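Cellulose 1,4-beta-cellobiosidase (PDB 4JJJ) probably hydrolyses cellulose to release cellobiose, with this chain being the family 48 glycoside hydrolase catalytic domain of a longer secreted protein. Local coordinates at residues A[173-178]-A[404-409]. The protein carries 1 engineered substitution. Sequence-based numbering, arbitrary orientation.
Sequences NTYQRG and PVWNDP. With CA (calcium ion), chain E; BGC (beta-D-glucopyranose), chain D; BGC (beta-D-glucopyranose), chain B; BGC (beta-D-glucopyranose), chain C.
Tyr175 and Trp406 meet where two irregular loops, one leaving strand 170-173 and the other leading toward helix 416-432, come together beside a bound glucan chain. No direct hydrogen bond joins 173-178 to 404-409, though just beyond them Asn407 pairs with Ala179 through the backbone; a water donates to Val405 O at 3.1 Å and, weakly, to Gly178 O. Within 404-409 a classic gamma turn centred on Val405 closes with Trp406 N bonded to Pro404 O.

The side chains cross at about a right angle. Tyr175 OH lies 3.6 Å from Trp406 CZ2, and the phenol ring and the five-membered ring of the indole are inclined obliquely, at 44°. With CG beside the backbone N (chi1 -54°), the Tyr175 ring reaches across to the indole, and its hydroxyl is hydrogen-bonded to Ala41 O. The chain B glucose sits against both rings: its C3 is 3.6 Å from Tyr175 CD2, while Trp406 NE1 donates to its O3 (3.0 Å) at the indole edge.

Farther along the glucan, Asn173 ND2 donates to O3 of the chain D glucose at 2.9 Å, and Asn173 OD1 accepts from O2 of the same sugar. Gln176, bent at chi2, turns NE2 to both Tyr175 O and O6 of the chain C glucose, the latter at 2.9 Å and 167°.

Asp408 OD1 binds calcium at 2.3 Å alongside Arg180 O, Glu185 and Glu560, so the metal ties its loop to the later part of the loop holding 173-178, and to Glu560. The contact is thus a piece of substrate-cleft wall whose polar groups grip successive sugars.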
loop_
_atom_site.group_PDB
_atom_site.type_symbol
_atom_site.label_atom_id
_atom_site.label_comp_id
_atom_site.label_asym_id
_atom_site.label_seq_id
_atom_site.Cartn_x
_atom_site.Cartn_y
_atom_site.Cartn_z
ATOM N N ASN A 173 -1.182 -10.257 -10.113
ATOM C CA ASN A 173 -0.586 -8.939 -10.142
ATOM C C ASN A 173 -1.120 -8.211 -11.348
ATOM O O ASN A 173 -1.775 -8.820 -12.224
ATOM C CB ASN A 173 0.946 -9.023 -10.088
ATOM C CG ASN A 173 1.621 -7.759 -9.747
ATOM O OD1 ASN A 173 1.072 -6.812 -9.208
ATOM N ND2 ASN A 173 2.919 -7.742 -10.067
ATOM N N THR A 174 -0.961 -6.912 -11.342
ATOM C CA THR A 174 -1.485 -6.024 -12.386
ATOM C C THR A 174 -0.349 -5.064 -12.814
ATOM O O THR A 174 0.250 -5.268 -13.862
ATOM C CB THR A 174 -2.706 -5.289 -11.913
ATOM O OG1 THR A 174 -2.353 -4.559 -10.701
ATOM C CG2 THR A 174 -3.901 -6.231 -11.638
ATOM N N TYR A 175 -0.026 -4.048 -12.025
ATOM C CA TYR A 175 0.997 -3.080 -12.438
ATOM C C TYR A 175 2.305 -3.718 -12.784
ATOM O O TYR A 175 2.898 -4.452 -11.992
ATOM C CB TYR A 175 1.177 -2.043 -11.288
ATOM C CG TYR A 175 -0.100 -1.413 -10.874
ATOM C CD1 TYR A 175 -0.656 -0.434 -11.606
ATOM C CD2 TYR A 175 -0.717 -1.840 -9.724
ATOM C CE1 TYR A 175 -1.926 0.075 -11.296
ATOM C CE2 TYR A 175 -1.969 -1.356 -9.355
ATOM C CZ TYR A 175 -2.546 -0.367 -10.096
ATOM O OH TYR A 175 -3.760 0.243 -9.820
ATOM N N GLN A 176 2.767 -3.336 -13.988
ATOM C CA GLN A 176 4.022 -3.814 -14.544
ATOM C C GLN A 176 4.739 -2.807 -15.463
ATOM O O GLN A 176 5.966 -2.976 -15.713
ATOM C CB GLN A 176 3.947 -5.110 -15.381
ATOM C CG GLN A 176 3.490 -6.340 -14.715
ATOM C CD GLN A 176 4.589 -6.995 -13.918
ATOM O OE1 GLN A 176 5.458 -7.769 -14.465
ATOM N NE2 GLN A 176 4.619 -6.714 -12.641
ATOM N N ARG A 177 4.073 -1.789 -15.898
ATOM C CA ARG A 177 4.568 -1.003 -17.099
ATOM C C ARG A 177 4.781 0.439 -16.813
ATOM O O ARG A 177 4.563 1.353 -17.620
ATOM C CB ARG A 177 3.647 -1.255 -18.344
ATOM C CG ARG A 177 3.713 -2.753 -18.727
ATOM C CD ARG A 177 2.921 -3.105 -19.976
ATOM N NE ARG A 177 1.522 -2.908 -19.823
ATOM C CZ ARG A 177 0.596 -3.102 -20.746
ATOM N NH1 ARG A 177 0.985 -3.508 -21.932
ATOM N NH2 ARG A 177 -0.701 -2.943 -20.473
ATOM N N GLY A 178 5.287 0.672 -15.612
ATOM C CA GLY A 178 5.850 1.989 -15.328
ATOM C C GLY A 178 4.861 3.057 -14.856
ATOM O O GLY A 178 3.663 2.788 -14.502
ATOM N N PRO A 404 5.725 10.386 -6.487
ATOM C CA PRO A 404 6.493 9.116 -6.533
ATOM C C PRO A 404 5.766 7.963 -7.175
ATOM O O PRO A 404 4.621 7.717 -6.836
ATOM C CB PRO A 404 6.751 8.847 -5.027
ATOM C CG PRO A 404 6.668 10.184 -4.375
ATOM C CD PRO A 404 5.570 10.880 -5.082
ATOM N N VAL A 405 6.446 7.281 -8.057
ATOM C CA VAL A 405 6.009 6.037 -8.631
ATOM C C VAL A 405 4.856 6.150 -9.611
ATOM O O VAL A 405 5.057 5.775 -10.775
ATOM C CB VAL A 405 5.786 4.905 -7.637
ATOM C CG1 VAL A 405 5.516 3.628 -8.362
ATOM C CG2 VAL A 405 7.015 4.761 -6.695
ATOM N N TRP A 406 3.670 6.486 -9.136
ATOM C CA TRP A 406 2.459 6.564 -10.005
ATOM C C TRP A 406 2.400 8.016 -10.537
ATOM O O TRP A 406 2.503 9.003 -9.765
ATOM C CB TRP A 406 1.173 6.362 -9.217
ATOM C CG TRP A 406 0.734 4.984 -8.912
ATOM C CD1 TRP A 406 1.408 3.828 -9.005
ATOM C CD2 TRP A 406 -0.612 4.680 -8.476
ATOM N NE1 TRP A 406 0.542 2.784 -8.620
ATOM C CE2 TRP A 406 -0.700 3.297 -8.307
ATOM C CE3 TRP A 406 -1.705 5.442 -8.264
ATOM C CZ2 TRP A 406 -1.899 2.701 -7.911
ATOM C CZ3 TRP A 406 -2.943 4.816 -7.877
ATOM C CH2 TRP A 406 -2.976 3.503 -7.711
ATOM N N ASN A 407 2.196 8.147 -11.865
ATOM C CA ASN A 407 1.878 9.472 -12.441
ATOM C C ASN A 407 0.494 9.568 -13.109
ATOM O O ASN A 407 0.100 10.526 -13.667
ATOM C CB ASN A 407 2.903 9.781 -13.499
ATOM C CG ASN A 407 4.358 9.905 -13.064
ATOM O OD1 ASN A 407 5.262 10.066 -13.980
ATOM N ND2 ASN A 407 4.648 9.899 -11.810
ATOM N N ASP A 408 -0.253 8.450 -13.035
ATOM C CA ASP A 408 -1.630 8.313 -13.564
ATOM C C ASP A 408 -2.519 7.635 -12.559
ATOM O O ASP A 408 -2.822 6.475 -12.734
ATOM C CB ASP A 408 -1.559 7.564 -14.908
ATOM C CG ASP A 408 -2.854 7.643 -15.703
ATOM O OD1 ASP A 408 -2.775 7.086 -16.838
ATOM O OD2 ASP A 408 -3.808 8.260 -15.276
ATOM N N PRO A 409 -2.971 8.378 -11.534
ATOM C CA PRO A 409 -2.783 9.770 -11.245
ATOM C C PRO A 409 -1.493 10.018 -10.432
ATOM O O PRO A 409 -0.950 9.119 -9.838
ATOM C CB PRO A 409 -3.987 10.069 -10.369
ATOM C CG PRO A 409 -4.142 8.852 -9.549
ATOM C CD PRO A 409 -3.882 7.738 -10.537
HETATM CA CA CA E . -1.737 6.245 -18.670
HETATM C C2 BGC D . 3.676 -4.315 -8.589
HETATM C C3 BGC D . 5.079 -4.594 -8.987
HETATM C C4 BGC D . 5.729 -3.433 -9.759
HETATM C C5 BGC D . 5.470 -2.163 -8.908
HETATM C C6 BGC D . 6.129 -0.978 -9.600
HETATM C C1 BGC D . 3.618 -3.000 -7.829
HETATM O O2 BGC D . 3.149 -5.374 -7.830
HETATM O O3 BGC D . 5.049 -5.775 -9.703
HETATM O O4 BGC D . 7.174 -3.583 -9.812
HETATM O O5 BGC D . 4.091 -1.934 -8.633
HETATM O O6 BGC D . 5.284 -0.613 -10.711
HETATM C C2 BGC B . 0.457 -0.086 -5.561
HETATM C C3 BGC B . 1.023 -0.827 -6.773
HETATM C C4 BGC B . 2.079 -1.777 -6.310
HETATM C C5 BGC B . 1.627 -2.739 -5.245
HETATM C C6 BGC B . 2.709 -3.687 -4.743
HETATM C C1 BGC B . 0.124 -1.106 -4.509
HETATM O O1 BGC B . -0.323 -0.432 -3.322
HETATM O O2 BGC B . -0.688 0.737 -5.872
HETATM O O3 BGC B . 1.616 0.183 -7.629
HETATM O O4 BGC B . 2.281 -2.611 -7.505
HETATM O O5 BGC B . 1.188 -1.950 -4.126
HETATM O O6 BGC B . 3.838 -2.893 -4.275
HETATM C C2 BGC C . 9.174 -3.969 -10.982
HETATM C C3 BGC C . 9.864 -4.860 -11.994
HETATM C C4 BGC C . 9.636 -6.335 -11.719
HETATM C C5 BGC C . 8.177 -6.639 -11.494
HETATM C C6 BGC C . 7.858 -8.013 -11.034
HETATM C C1 BGC C . 7.687 -4.388 -10.880
HETATM O O2 BGC C . 9.296 -2.583 -11.278
HETATM O O3 BGC C . 11.289 -4.573 -12.005
HETATM O O4 BGC C . 10.091 -7.023 -12.933
HETATM O O5 BGC C . 7.616 -5.747 -10.482
HETATM O O6 BGC C . 6.463 -8.237 -10.958
HETATM O O HOH W 1 3.687 3.103 -11.416
HETATM O O HOH W 2 -0.429 8.388 -18.555
HETATM O O HOH W 3 -0.490 5.718 -20.583
#